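Side-chain contacts in Sodium/sialic acid symporter SiaT (Proteus mirabilis, PDB 5NV9), which uses the sodium gradient across the inner membrane to import the sialic acid N-acetylneuraminic acid, which the bacterium can use as an energy source: residues Gly51-Val54 / Phe55-Leu59; Gly134-Ala137 / Ile138-Leu142; Leu164-Ile167 / Ile168-Met172; Glu176-Ile179 / Trp180-Ile184. All coordinates share one frame; numbering follows the deposited sequence.

All four contacts lie within the LeuT-fold core of the symporter. Contact 1 binds the Na2 sodium ion and the substrate, and meets contact 4 beside Na3. It touches contact 2 where Arg135 NH2 probably donates to Thr58 O at 3.2 Å. N-acetylneuraminic acid is touched by both. Between contacts 1 and 4, Ser53 OG lies 2.7 Å from Asp182 OD2, a probable hydrogen bond that links the helix of the substrate site to the Na3 ligand. Contacts 3 and 4 share helix 155-203, their centres about 12 Å apart, and pack through Tyr169 CE1 and Thr181 OG1 at 3.4 Å. The side chain of Asp182 is about 12 Å from the substrate.

Contact 1 (Gly51-Val54 / Phe55-Leu59); sequences GVSV and FATTL. With NA (sodium ion), chain B; SLB (N-acetyl-beta-neuraminic acid), chain D.
Thr57 folds back on Ser53, and its OG1 donates to Ser53 O at 2.7 Å. Thr57 N binds the same oxygen at 2.9 Å, from the opposite face of the carbonyl plane. The hydroxyl gets there because OG1 lies beside its own backbone N (chi1 -66°). This side of the contact is tight. Beyond it, Thr57 OG1 also bonds Ser346, and Ser53 OG bonds Asp182 and Arg260. Helix 47-58 stops at the break before helix 61-73, consistent with the discontinuous first helix of the LeuT fold. Leu59 has already left helical geometry. The helix end leaves two carbonyls near the sodium ion of the Na2 site, with Ala56 O and Leu59 O at 2.1 and 2.3 Å. Ala339, Ser342 and Ser343 complete that site. The other side faces the bound N-acetylneuraminic acid. Thr58 OG1, turned toward the sugar by a chi1 of 57°, shares a hydrogen bond with its O8 at 2.7 Å. Only the carbons are looser here. The Phe55 ring grazes the glycerol tail, with CE1 4.0 Å from C9, and Leu59 CD1 stands equally far from that carbon.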
loop_
_atom_site.group_PDB
_atom_site.type_symbol
_atom_site.label_atom_id
_atom_site.label_comp_id
_atom_site.label_asym_id
_atom_site.label_seq_id
_atom_site.Cartn_x
_atom_site.Cartn_y
_atom_site.Cartn_z
ATOM N N GLY A 51 -12.579 -6.850 0.983
ATOM C CA GLY A 51 -11.789 -7.013 -0.256
ATOM C C GLY A 51 -11.563 -5.750 -1.049
ATOM O O GLY A 51 -10.488 -5.535 -1.581
ATOM N N VAL A 52 -12.587 -4.893 -1.134
ATOM C CA VAL A 52 -12.402 -3.549 -1.687
ATOM C C VAL A 52 -11.434 -2.686 -0.824
ATOM O O VAL A 52 -10.674 -1.801 -1.305
ATOM C CB VAL A 52 -13.765 -2.785 -1.872
ATOM C CG1 VAL A 52 -13.475 -1.425 -2.527
ATOM C CG2 VAL A 52 -14.709 -3.605 -2.802
ATOM N N SER A 53 -11.524 -2.879 0.452
ATOM C CA SER A 53 -10.667 -2.159 1.399
ATOM C C SER A 53 -9.185 -2.569 1.252
ATOM O O SER A 53 -8.286 -1.722 1.443
ATOM C CB SER A 53 -11.123 -2.420 2.861
ATOM O OG SER A 53 -10.241 -1.757 3.763
ATOM N N VAL A 54 -8.955 -3.840 0.906
ATOM C CA VAL A 54 -7.570 -4.358 0.703
ATOM C C VAL A 54 -7.016 -3.669 -0.545
ATOM O O VAL A 54 -5.935 -3.178 -0.526
ATOM C CB VAL A 54 -7.521 -5.902 0.438
ATOM C CG1 VAL A 54 -6.168 -6.306 -0.121
ATOM C CG2 VAL A 54 -7.818 -6.715 1.668
ATOM N N PHE A 55 -7.799 -3.638 -1.635
ATOM C CA PHE A 55 -7.391 -2.974 -2.904
ATOM C C PHE A 55 -7.085 -1.492 -2.663
ATOM O O PHE A 55 -6.058 -0.989 -3.121
ATOM C CB PHE A 55 -8.456 -3.189 -4.003
ATOM C CG PHE A 55 -8.132 -2.547 -5.342
ATOM C CD1 PHE A 55 -7.142 -3.073 -6.142
ATOM C CD2 PHE A 55 -8.863 -1.439 -5.819
ATOM C CE1 PHE A 55 -6.844 -2.508 -7.363
ATOM C CE2 PHE A 55 -8.562 -0.872 -7.041
ATOM C CZ PHE A 55 -7.562 -1.414 -7.817
ATOM N N ALA A 56 -7.952 -0.801 -1.910
ATOM C CA ALA A 56 -7.807 0.658 -1.683
ATOM C C ALA A 56 -6.660 0.975 -0.707
ATOM O O ALA A 56 -6.008 1.987 -0.853
ATOM C CB ALA A 56 -9.098 1.285 -1.193
ATOM N N THR A 57 -6.413 0.097 0.236
ATOM C CA THR A 57 -5.243 0.147 1.157
ATOM C C THR A 57 -3.954 0.058 0.319
ATOM O O THR A 57 -3.092 0.863 0.492
ATOM C CB THR A 57 -5.324 -0.982 2.240
ATOM O OG1 THR A 57 -6.434 -0.758 3.123
ATOM C CG2 THR A 57 -4.006 -1.143 3.126
ATOM N N THR A 58 -3.839 -0.894 -0.619
ATOM C CA THR A 58 -2.553 -1.092 -1.340
ATOM C C THR A 58 -2.315 -0.054 -2.428
ATOM O O THR A 58 -1.181 0.364 -2.654
ATOM C CB THR A 58 -2.434 -2.502 -1.963
ATOM O OG1 THR A 58 -3.545 -2.714 -2.841
ATOM C CG2 THR A 58 -2.434 -3.586 -0.906
ATOM N N LEU A 59 -3.390 0.395 -3.074
ATOM C CA LEU A 59 -3.300 1.317 -4.213
ATOM C C LEU A 59 -3.469 2.740 -3.748
ATOM O O LEU A 59 -4.566 3.145 -3.409
ATOM C CB LEU A 59 -4.390 1.043 -5.249
ATOM C CG LEU A 59 -4.126 1.601 -6.649
ATOM C CD1 LEU A 59 -4.976 0.887 -7.704
ATOM C CD2 LEU A 59 -4.365 3.087 -6.705
HETATM NA NA NA B . -5.306 3.957 -1.345
HETATM C C1 SLB D . 0.756 1.791 -4.206
HETATM C C2 SLB D . 1.208 0.369 -4.395
HETATM C C3 SLB D . 2.613 0.369 -4.952
HETATM C C4 SLB D . 3.082 -1.040 -5.379
HETATM C C5 SLB D . 2.075 -1.503 -6.432
HETATM C C6 SLB D . 0.651 -1.495 -5.835
HETATM C C7 SLB D . -0.456 -1.922 -6.809
HETATM C C8 SLB D . -1.816 -1.869 -6.164
HETATM C C9 SLB D . -2.894 -2.453 -7.076
HETATM C C10 SLB D . 2.664 -3.115 -8.205
HETATM C C11 SLB D . 2.628 -4.584 -8.537
HETATM N N5 SLB D . 2.400 -2.853 -6.916
HETATM O O1A SLB D . 0.101 2.346 -5.154
HETATM O O1B SLB D . 1.095 2.396 -3.119
HETATM O O2 SLB D . 1.165 -0.368 -3.140
HETATM O O4 SLB D . 4.428 -0.998 -5.967
HETATM O O6 SLB D . 0.316 -0.186 -5.383
HETATM O O7 SLB D . -0.508 -1.045 -7.938
HETATM O O8 SLB D . -1.797 -2.577 -4.929
HETATM O O9 SLB D . -2.704 -3.870 -7.314
HETATM O O10 SLB D . 2.861 -2.235 -9.059
#

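Contact 2 (Gly134-Ala137 / Ile138-Leu142). With SLB (N-acetyl-beta-neuraminic acid), chain D.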
loop_
_atom_site.group_PDB
_atom_site.type_symbol
_atom_site.label_atom_id
_atom_site.label_comp_id
_atom_site.label_asym_id
_atom_site.label_seq_id
_atom_site.Cartn_x
_atom_site.Cartn_y
_atom_site.Cartn_z
ATOM N N GLY A 134 6.822 6.221 7.235
ATOM C CA GLY A 134 7.316 6.659 5.952
ATOM C C GLY A 134 6.311 6.593 4.791
ATOM O O GLY A 134 6.250 7.512 3.968
ATOM N N ARG A 135 5.548 5.505 4.680
ATOM C CA ARG A 135 4.655 5.351 3.543
ATOM C C ARG A 135 3.588 6.474 3.524
ATOM O O ARG A 135 3.285 7.017 2.439
ATOM C CB ARG A 135 4.041 3.926 3.506
ATOM C CG ARG A 135 2.942 3.700 2.485
ATOM C CD ARG A 135 2.442 2.274 2.580
ATOM N NE ARG A 135 1.163 2.022 1.927
ATOM C CZ ARG A 135 0.989 1.965 0.623
ATOM N NH1 ARG A 135 2.041 2.123 -0.197
ATOM N NH2 ARG A 135 -0.252 1.759 0.124
ATOM N N VAL A 136 3.049 6.806 4.704
ATOM C CA VAL A 136 2.100 7.872 4.864
ATOM C C VAL A 136 2.712 9.225 4.402
ATOM O O VAL A 136 2.034 10.019 3.642
ATOM C CB VAL A 136 1.625 8.013 6.314
ATOM C CG1 VAL A 136 0.814 9.288 6.514
ATOM C CG2 VAL A 136 0.790 6.821 6.730
ATOM N N ALA A 137 3.942 9.509 4.870
ATOM C CA ALA A 137 4.638 10.784 4.536
ATOM C C ALA A 137 4.873 10.892 3.028
ATOM O O ALA A 137 4.568 11.908 2.419
ATOM C CB ALA A 137 5.938 10.931 5.293
ATOM N N ILE A 138 5.272 9.793 2.435
ATOM C CA ILE A 138 5.511 9.710 1.013
ATOM C C ILE A 138 4.240 9.874 0.207
ATOM O O ILE A 138 4.247 10.583 -0.812
ATOM C CB ILE A 138 6.291 8.435 0.645
ATOM C CG1 ILE A 138 7.727 8.579 1.187
ATOM C CG2 ILE A 138 6.384 8.274 -0.864
ATOM C CD1 ILE A 138 8.675 7.422 0.933
ATOM N N ILE A 139 3.157 9.221 0.654
ATOM C CA ILE A 139 1.900 9.223 -0.068
ATOM C C ILE A 139 1.402 10.688 -0.085
ATOM O O ILE A 139 0.885 11.161 -1.061
ATOM C CB ILE A 139 0.842 8.299 0.540
ATOM C CG1 ILE A 139 1.097 6.854 0.100
ATOM C CG2 ILE A 139 -0.544 8.697 0.064
ATOM C CD1 ILE A 139 0.290 5.832 0.881
ATOM N N THR A 140 1.519 11.347 1.057
ATOM C CA THR A 140 1.063 12.714 1.234
ATOM C C THR A 140 1.898 13.720 0.403
ATOM O O THR A 140 1.363 14.592 -0.279
ATOM C CB THR A 140 1.062 13.004 2.736
ATOM O OG1 THR A 140 0.200 12.059 3.363
ATOM C CG2 THR A 140 0.629 14.395 3.024
ATOM N N TYR A 141 3.207 13.550 0.444
ATOM C CA TYR A 141 4.161 14.289 -0.374
ATOM C C TYR A 141 3.888 14.217 -1.857
ATOM O O TYR A 141 3.802 15.279 -2.474
ATOM C CB TYR A 141 5.597 13.831 -0.049
ATOM C CG TYR A 141 6.664 14.542 -0.870
ATOM C CD1 TYR A 141 6.867 15.901 -0.738
ATOM C CD2 TYR A 141 7.460 13.849 -1.760
ATOM C CE1 TYR A 141 7.832 16.564 -1.488
ATOM C CE2 TYR A 141 8.434 14.496 -2.506
ATOM C CZ TYR A 141 8.610 15.857 -2.361
ATOM O OH TYR A 141 9.574 16.519 -3.087
ATOM N N LEU A 142 3.736 13.003 -2.430
ATOM C CA LEU A 142 3.428 12.848 -3.842
ATOM C C LEU A 142 2.096 13.508 -4.244
ATOM O O LEU A 142 2.020 14.115 -5.282
ATOM C CB LEU A 142 3.304 11.402 -4.273
ATOM C CG LEU A 142 4.435 10.434 -4.102
ATOM C CD1 LEU A 142 4.028 9.167 -4.863
ATOM C CD2 LEU A 142 5.742 11.008 -4.611
HETATM C C1 SLB D . 0.756 1.791 -4.206
HETATM C C2 SLB D . 1.208 0.369 -4.395
HETATM C C3 SLB D . 2.613 0.369 -4.952
HETATM C C4 SLB D . 3.082 -1.040 -5.379
HETATM C C5 SLB D . 2.075 -1.503 -6.432
HETATM C C6 SLB D . 0.651 -1.495 -5.835
HETATM C C7 SLB D . -0.456 -1.922 -6.809
HETATM C C8 SLB D . -1.816 -1.869 -6.164
HETATM C C9 SLB D . -2.894 -2.453 -7.076
HETATM C C10 SLB D . 2.664 -3.115 -8.205
HETATM C C11 SLB D . 2.628 -4.584 -8.537
HETATM N N5 SLB D . 2.400 -2.853 -6.916
HETATM O O1A SLB D . 0.101 2.346 -5.154
HETATM O O1B SLB D . 1.095 2.396 -3.119
HETATM O O2 SLB D . 1.165 -0.368 -3.140
HETATM O O4 SLB D . 4.428 -0.998 -5.967
HETATM O O6 SLB D . 0.316 -0.186 -5.383
HETATM O O7 SLB D . -0.508 -1.045 -7.938
HETATM O O8 SLB D . -1.797 -2.577 -4.929
HETATM O O9 SLB D . -2.704 -3.870 -7.314
HETATM O O10 SLB D . 2.861 -2.235 -9.059
#
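Ile138 and Ile139 begin a regular helical turn that bonds back to Gly134 and Arg135, with Ile139 N to Arg135 O at 2.8 Å. The side chains of Arg135 and Ile139 then cross one another. Ile139 CD1 sits over one face of the guanidinium, 3.9 Å above the plane and over its centre. The same methyl lies 3.8 Å from Arg135 CG, so it touches the arginine at both the start and the end of its chain. Arg135 CG is anti to the backbone N (chi1 172°), and the chain then runs extended to NE, which carries the flat group away from the helix and into the pocket. There the edge of the guanidinium meets the carboxylate of N-acetylneuraminic acid. NH1 donates to O1B at 3.1 Å with an N-H...O angle of 161°, and O1B lies in the guanidinium plane. NH2 turns to the end of helix 47-58 and bonds Thr58 O, with a weak bond to Thr57 O. The methyl on the face and the bonds at the edge would together limit how the group can rotate. Further along, Thr140 OG1 donates to Val136 O at 2.8 Å. Thr140 N reaches that oxygen from the opposite face at 3.0 Å, so this carbonyl is gripped twice and the hydroxyl donates within the helix. Ile139 also packs on Ser343 of helix 328-361 and on Ser60. The guanidinium supplies one of the polar contacts to the carboxylate in the sialic acid site of this LeuT-fold symporter.

Contact 3 (Leu164-Ile167 / Ile168-Met172)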
loop_
_atom_site.group_PDB
_atom_site.type_symbol
_atom_site.label_atom_id
_atom_site.label_comp_id
_atom_site.label_asym_id
_atom_site.label_seq_id
_atom_site.Cartn_x
_atom_site.Cartn_y
_atom_site.Cartn_z
ATOM N N LEU A 164 -4.717 15.773 7.649
ATOM C CA LEU A 164 -5.339 16.047 8.942
ATOM C C LEU A 164 -6.775 15.524 8.973
ATOM O O LEU A 164 -7.210 14.855 9.899
ATOM C CB LEU A 164 -5.253 17.539 9.256
ATOM C CG LEU A 164 -5.078 17.835 10.741
ATOM C CD1 LEU A 164 -4.712 19.303 10.891
ATOM C CD2 LEU A 164 -6.309 17.476 11.571
ATOM N N LEU A 165 -7.510 15.823 7.929
ATOM C CA LEU A 165 -8.855 15.343 7.794
ATOM C C LEU A 165 -8.949 13.819 7.811
ATOM O O LEU A 165 -9.872 13.259 8.429
ATOM C CB LEU A 165 -9.514 15.896 6.514
ATOM C CG LEU A 165 -9.950 17.362 6.564
ATOM C CD1 LEU A 165 -10.864 17.630 5.375
ATOM C CD2 LEU A 165 -10.644 17.734 7.873
ATOM N N CYS A 166 -8.029 13.162 7.103
ATOM C CA CYS A 166 -7.918 11.696 7.147
ATOM C C CYS A 166 -7.727 11.153 8.583
ATOM O O CYS A 166 -8.419 10.201 9.002
ATOM C CB CYS A 166 -6.762 11.218 6.263
ATOM S SG CYS A 166 -6.758 9.437 6.025
ATOM N N ILE A 167 -6.844 11.808 9.341
ATOM C CA ILE A 167 -6.576 11.477 10.733
ATOM C C ILE A 167 -7.854 11.546 11.584
ATOM O O ILE A 167 -8.056 10.711 12.422
ATOM C CB ILE A 167 -5.453 12.400 11.354
ATOM C CG1 ILE A 167 -4.105 12.032 10.761
ATOM C CG2 ILE A 167 -5.400 12.284 12.878
ATOM C CD1 ILE A 167 -2.995 13.033 10.993
ATOM N N ILE A 168 -8.689 12.544 11.356
ATOM C CA ILE A 168 -9.870 12.763 12.158
ATOM C C ILE A 168 -10.887 11.650 11.957
ATOM O O ILE A 168 -11.300 11.006 12.925
ATOM C CB ILE A 168 -10.443 14.173 11.920
ATOM C CG1 ILE A 168 -9.505 15.180 12.594
ATOM C CG2 ILE A 168 -11.837 14.279 12.533
ATOM C CD1 ILE A 168 -9.700 16.586 12.112
ATOM N N TYR A 169 -11.225 11.345 10.707
ATOM C CA TYR A 169 -12.203 10.278 10.454
ATOM C C TYR A 169 -11.655 8.922 10.825
ATOM O O TYR A 169 -12.419 8.080 11.228
ATOM C CB TYR A 169 -12.814 10.306 9.028
ATOM C CG TYR A 169 -11.985 9.750 7.858
ATOM C CD1 TYR A 169 -11.692 8.381 7.733
ATOM C CD2 TYR A 169 -11.601 10.571 6.826
ATOM C CE1 TYR A 169 -10.976 7.892 6.637
ATOM C CE2 TYR A 169 -10.857 10.077 5.731
ATOM C CZ TYR A 169 -10.550 8.736 5.636
ATOM O OH TYR A 169 -9.806 8.276 4.531
ATOM N N THR A 170 -10.348 8.698 10.682
ATOM C CA THR A 170 -9.721 7.398 11.050
ATOM C C THR A 170 -9.787 7.199 12.570
ATOM O O THR A 170 -10.268 6.194 13.069
ATOM C CB THR A 170 -8.244 7.306 10.562
ATOM O OG1 THR A 170 -8.181 7.393 9.132
ATOM C CG2 THR A 170 -7.613 6.002 10.952
ATOM N N TRP A 171 -9.387 8.219 13.293
ATOM C CA TRP A 171 -9.458 8.252 14.734
ATOM C C TRP A 171 -10.830 7.941 15.339
ATOM O O TRP A 171 -10.929 7.098 16.256
ATOM C CB TRP A 171 -8.873 9.584 15.200
ATOM C CG TRP A 171 -8.992 9.880 16.656
ATOM C CD1 TRP A 171 -8.094 9.540 17.659
ATOM C CD2 TRP A 171 -10.001 10.660 17.280
ATOM N NE1 TRP A 171 -8.531 10.025 18.862
ATOM C CE2 TRP A 171 -9.696 10.717 18.668
ATOM C CE3 TRP A 171 -11.161 11.275 16.821
ATOM C CZ2 TRP A 171 -10.517 11.383 19.599
ATOM C CZ3 TRP A 171 -11.986 11.941 17.753
ATOM C CH2 TRP A 171 -11.654 11.983 19.123
HETATM N N MSE A 172 -11.884 8.569 14.805
HETATM C CA MSE A 172 -13.263 8.419 15.283
HETATM C C MSE A 172 -13.811 7.105 14.912
HETATM O O MSE A 172 -14.551 6.505 15.668
HETATM C CB MSE A 172 -14.161 9.453 14.528
HETATM C CG MSE A 172 -13.791 10.882 14.955
HETATM SE SE MSE A 172 -15.199 12.214 14.502
HETATM C CE MSE A 172 -15.384 11.847 12.546
#
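Cys166 and Tyr169 make the closest side-chain meeting on the buried face of this turn. The thiol stands obliquely to the ring, with SG 4.6 Å from the ring centroid and 39° off its normal. This is a sulfur-aromatic contact, and SG is 3.9 Å from CZ. The ring also lies against the backbone, with Cys166 O 3.7 Å above its plane and over its centre. A chi1 of 78° on Tyr169 folds the ring back over the preceding turn. Cys166 O accepts from Thr170 N at 3.0 Å and from Thr170 OG1 at 2.8 Å, the hydroxyl coming from above the carbonyl plane. On the other side of the helix, Leu164 CD2 touches Ile168 CD1 at 3.5 Å. This pair is on or near the surface, where Ile168 meets Leu22 of helix 8-29. Further out, Tyr169 OH is hydrogen-bonded to Gln185 in the following transmembrane span, which would hold the far end of the ring. Thr170 packs on Ser345, a ligand of the Na3 sodium ion. The turn is thus part of the transmembrane wall beside that site. The doubly bonded Cys166 carbonyl and the partners of the two hydroxyls would let these polar atoms sit in a buried transmembrane face.

Contact 4 (Glu176-Ile179 / Trp180-Ile184). With NA (sodium ion), chain C.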
loop_
_atom_site.group_PDB
_atom_site.type_symbol
_atom_site.label_atom_id
_atom_site.label_comp_id
_atom_site.label_asym_id
_atom_site.label_seq_id
_atom_site.Cartn_x
_atom_site.Cartn_y
_atom_site.Cartn_z
ATOM N N GLU A 176 -13.704 -0.207 11.217
ATOM C CA GLU A 176 -14.943 -0.208 10.396
ATOM C C GLU A 176 -15.142 1.070 9.568
ATOM O O GLU A 176 -15.452 1.023 8.381
ATOM C CB GLU A 176 -16.174 -0.517 11.220
ATOM C CG GLU A 176 -16.295 -2.004 11.510
ATOM C CD GLU A 176 -17.325 -2.277 12.592
ATOM O OE1 GLU A 176 -16.963 -2.099 13.760
ATOM O OE2 GLU A 176 -18.478 -2.626 12.246
ATOM N N GLY A 177 -14.919 2.206 10.200
ATOM C CA GLY A 177 -14.920 3.423 9.465
ATOM C C GLY A 177 -13.829 3.573 8.430
ATOM O O GLY A 177 -14.034 4.216 7.407
ATOM N N VAL A 178 -12.679 2.945 8.686
ATOM C CA VAL A 178 -11.591 2.943 7.760
ATOM C C VAL A 178 -11.957 2.053 6.557
ATOM O O VAL A 178 -11.676 2.380 5.399
ATOM C CB VAL A 178 -10.313 2.396 8.428
ATOM C CG1 VAL A 178 -9.290 2.156 7.385
ATOM C CG2 VAL A 178 -9.754 3.409 9.407
ATOM N N ILE A 179 -12.601 0.929 6.839
ATOM C CA ILE A 179 -12.964 0.008 5.775
ATOM C C ILE A 179 -14.106 0.598 4.912
ATOM O O ILE A 179 -14.054 0.615 3.678
ATOM C CB ILE A 179 -13.346 -1.316 6.371
ATOM C CG1 ILE A 179 -12.068 -2.068 6.766
ATOM C CG2 ILE A 179 -14.213 -2.133 5.399
ATOM C CD1 ILE A 179 -12.352 -3.313 7.603
ATOM N N TRP A 180 -15.116 1.136 5.549
ATOM C CA TRP A 180 -16.241 1.682 4.751
ATOM C C TRP A 180 -15.913 2.965 3.961
ATOM O O TRP A 180 -16.334 3.055 2.801
ATOM C CB TRP A 180 -17.459 1.807 5.601
ATOM C CG TRP A 180 -18.071 0.480 5.960
ATOM C CD1 TRP A 180 -18.148 -0.041 7.208
ATOM C CD2 TRP A 180 -18.694 -0.488 5.090
ATOM N NE1 TRP A 180 -18.754 -1.254 7.183
ATOM C CE2 TRP A 180 -19.106 -1.560 5.904
ATOM C CE3 TRP A 180 -18.963 -0.542 3.727
ATOM C CZ2 TRP A 180 -19.749 -2.672 5.404
ATOM C CZ3 TRP A 180 -19.608 -1.635 3.238
ATOM C CH2 TRP A 180 -20.017 -2.667 4.060
ATOM N N THR A 181 -15.108 3.879 4.509
ATOM C CA THR A 181 -14.441 4.882 3.684
ATOM C C THR A 181 -13.574 4.346 2.514
ATOM O O THR A 181 -13.599 4.925 1.408
ATOM C CB THR A 181 -13.597 5.902 4.502
ATOM O OG1 THR A 181 -12.611 5.220 5.257
ATOM C CG2 THR A 181 -14.489 6.735 5.439
ATOM N N ASP A 182 -12.781 3.293 2.784
ATOM C CA ASP A 182 -12.008 2.599 1.766
ATOM C C ASP A 182 -12.870 2.067 0.625
ATOM O O ASP A 182 -12.419 2.085 -0.507
ATOM C CB ASP A 182 -11.192 1.382 2.270
ATOM C CG ASP A 182 -9.949 1.744 3.033
ATOM O OD1 ASP A 182 -9.550 2.919 3.048
ATOM O OD2 ASP A 182 -9.348 0.811 3.679
ATOM N N VAL A 183 -14.077 1.598 0.921
ATOM C CA VAL A 183 -14.971 1.023 -0.091
ATOM C C VAL A 183 -15.392 2.122 -1.032
ATOM O O VAL A 183 -15.395 1.949 -2.268
ATOM C CB VAL A 183 -16.217 0.339 0.529
ATOM C CG1 VAL A 183 -17.268 -0.059 -0.512
ATOM C CG2 VAL A 183 -15.829 -0.874 1.357
ATOM N N ILE A 184 -15.707 3.276 -0.468
ATOM C CA ILE A 184 -16.169 4.411 -1.282
ATOM C C ILE A 184 -14.961 4.911 -2.081
ATOM O O ILE A 184 -15.068 5.234 -3.273
ATOM C CB ILE A 184 -16.723 5.571 -0.399
ATOM C CG1 ILE A 184 -17.978 5.131 0.383
ATOM C CG2 ILE A 184 -17.015 6.825 -1.244
ATOM C CD1 ILE A 184 -18.276 6.025 1.584
HETATM NA NA NA C . -7.973 2.530 4.456
#
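Val178 and Asp182 lie side by side on one turn of helix 155-203, pointing the same way, at the Na3 sodium site of this LeuT-fold transporter. Metal binding comes first. Asp182 is the ligand, and both its carboxylate oxygens hold the sodium ion, OD1 at 2.1 Å and OD2 at 2.3 Å. Ser342, Ser345 and Ser346 of helix 328-361 complete the site. Asp182 CG lies beside the backbone N (chi1 -75°), and this sends the carboxylate along the helix toward Val178. Val178 CG1 borders the site, 3.2 Å from the ion and 3.9 Å from OD2, so an apolar methyl lines the carboxylate. Hydrogen bonds come next. Asp182 N donates to Val178 O at 3.0 Å. Outside the turn, Ser53 of helix 47-58 bonds OD2, which would help to position the carboxylate, and Arg260 adds a weak bond. These contacts would probably stabilise a negative charge here. The hydroxyl of Thr181 stands near two carbonyls of the preceding turn, Gly177 O at 2.8 Å and Val178 O at 3.0 Å. Its one proton may serve either. Salt bridges belong to Glu176, whose carboxylate is paired with Arg44 and Arg31. Aromatic packing is the work of Trp180. Its indole meets the ring of Phe28, the planes nearly parallel, and lies on Ala49 and Pro46. The pyrrole side of the indole turns back on the start of the turn, where Trp180 CD1 lies 3.1 Å from Glu176 O.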